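Local coordinates for protein protease (Penicillium cyclopium, PDB 5Z6O) that cleaves peptide bonds as a subtilisin-type serine protease of the proteinase K kind, and probably hydrolyses casein, gelatin and collagen type IV, at residues C253-I256 against V257-A260. Numbering follows the deposited sequence.
Sequences CARI and VQDA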
loop_
_atom_site.group_PDB
_atom_site.type_symbol
_atom_site.label_atom_id
_atom_site.label_comp_id
_atom_site.label_asym_id
_atom_site.label_seq_id
_atom_site.Cartn_x
_atom_site.Cartn_y
_atom_site.Cartn_z
ATOM N N CYS A 253 -4.978 -1.098 -11.197
ATOM C CA CYS A 253 -5.814 -0.127 -10.488
ATOM C C CYS A 253 -7.234 -0.199 -11.010
ATOM O O CYS A 253 -8.201 -0.205 -10.229
ATOM C CB CYS A 253 -5.233 1.292 -10.640
ATOM S SG CYS A 253 -6.001 2.526 -9.552
ATOM N N ALA A 254 -7.382 -0.330 -12.340
ATOM C CA ALA A 254 -8.731 -0.357 -12.900
ATOM C C ALA A 254 -9.490 -1.604 -12.449
ATOM O O ALA A 254 -10.702 -1.533 -12.182
ATOM C CB ALA A 254 -8.673 -0.302 -14.432
ATOM N N ARG A 255 -8.785 -2.726 -12.317
ATOM C CA ARG A 255 -9.430 -3.959 -11.869
ATOM C C ARG A 255 -9.851 -3.867 -10.397
ATOM O O ARG A 255 -10.941 -4.319 -10.019
ATOM C CB ARG A 255 -8.476 -5.128 -12.084
ATOM C CG ARG A 255 -8.987 -6.471 -11.551
ATOM C CD ARG A 255 -10.288 -6.894 -12.229
ATOM N NE ARG A 255 -10.639 -8.221 -11.752
ATOM C CZ ARG A 255 -11.864 -8.714 -11.763
ATOM N NH1 ARG A 255 -12.082 -9.935 -11.284
ATOM N NH2 ARG A 255 -12.863 -7.977 -12.238
ATOM N N ILE A 256 -8.999 -3.283 -9.553
ATOM C CA ILE A 256 -9.374 -3.060 -8.155
ATOM C C ILE A 256 -10.578 -2.131 -8.062
ATOM O O ILE A 256 -11.496 -2.364 -7.268
ATOM C CB ILE A 256 -8.169 -2.518 -7.374
ATOM C CG1 ILE A 256 -7.173 -3.646 -7.177
ATOM C CG2 ILE A 256 -8.587 -1.870 -6.042
ATOM C CD1 ILE A 256 -5.768 -3.122 -6.845
ATOM N N VAL A 257 -10.629 -1.096 -8.896
ATOM C CA VAL A 257 -11.770 -0.191 -8.820
ATOM C C VAL A 257 -13.051 -0.904 -9.267
ATOM O O VAL A 257 -14.134 -0.699 -8.692
ATOM C CB VAL A 257 -11.501 1.093 -9.641
ATOM C CG1 VAL A 257 -12.792 1.877 -9.821
ATOM C CG2 VAL A 257 -10.350 1.943 -8.999
ATOM N N GLN A 258 -12.934 -1.790 -10.266
ATOM C CA GLN A 258 -14.079 -2.550 -10.764
ATOM C C GLN A 258 -14.619 -3.500 -9.696
ATOM O O GLN A 258 -15.835 -3.672 -9.564
ATOM C CB GLN A 258 -13.660 -3.330 -12.021
ATOM C CG GLN A 258 -14.735 -4.189 -12.606
ATOM C CD GLN A 258 -14.270 -4.940 -13.844
ATOM O OE1 GLN A 258 -13.170 -5.503 -13.877
ATOM N NE2 GLN A 258 -15.116 -4.951 -14.876
ATOM N N ASP A 259 -13.723 -4.148 -8.946
ATOM C CA ASP A 259 -14.123 -5.067 -7.861
ATOM C C ASP A 259 -14.690 -4.334 -6.647
ATOM O O ASP A 259 -15.413 -4.933 -5.842
ATOM C CB ASP A 259 -12.900 -5.847 -7.369
ATOM C CG ASP A 259 -12.719 -7.199 -8.007
ATOM O OD1 ASP A 259 -13.696 -7.863 -8.447
ATOM O OD2 ASP A 259 -11.540 -7.649 -7.965
ATOM N N ALA A 260 -14.302 -3.084 -6.436
ATOM C CA ALA A 260 -14.642 -2.368 -5.192
ATOM C C ALA A 260 -16.153 -2.150 -5.064
ATOM O O ALA A 260 -16.865 -2.017 -6.054
ATOM C CB ALA A 260 -13.917 -0.999 -5.170
#
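The guanidinium of Arg255 has the Asp259 carboxylate over one face and the Gln258 amide at its edge, an i to i+3 and i to i+4 arrangement on the last turns of helix 249-259 in this subtilisin fold. Asp259 OD1 stands 3.6 Å above the Arg255 guanidinium plane, off-centre toward its rim, and lies 3.9 Å from Arg255 NH1. With the two planes 47° apart and no N-H aimed at the oxygen, this is a long salt bridge of charge alone; the stronger partner of NH1 is Glu245, at the end of helix 227-245. Asp259 OD2, buried here, has no partner in the model. At the edge, Arg255 NH2 donates to Gln258 OE1 over 3.0 Å. The acceptor lies near the guanidinium plane, but the donor stands well above the amide's carbonyl plane, not on a lone pair, and the two flat groups are almost perpendicular. Arginine suits the site because its long chain, turned at CB-CG (chi2 61°), runs toward the C-terminal end of the helix and can give one hydrogen bond to Gln258 while its face lies near the charge of Asp259; the extended glutamine reaches it from the exposed surface. Beneath them the backbone bonds are regular, as in Asp259 N to Arg255 O at 3.0 Å. Hydrophobic residues take the inward side: branched Ile256 packs on Val234, Ala238 and Leu241 of helix 227-245, and Val257 on Leu205. Cys253 ties the helix to Cys182 by a disulfide, close to a bound calcium. Ala260, small and buried, is the first residue to leave helical geometry, and the last turn closes with a weak bond from Ala260 N to Ile256 O, 3.0 Å long and bent to 128° at the hydrogen.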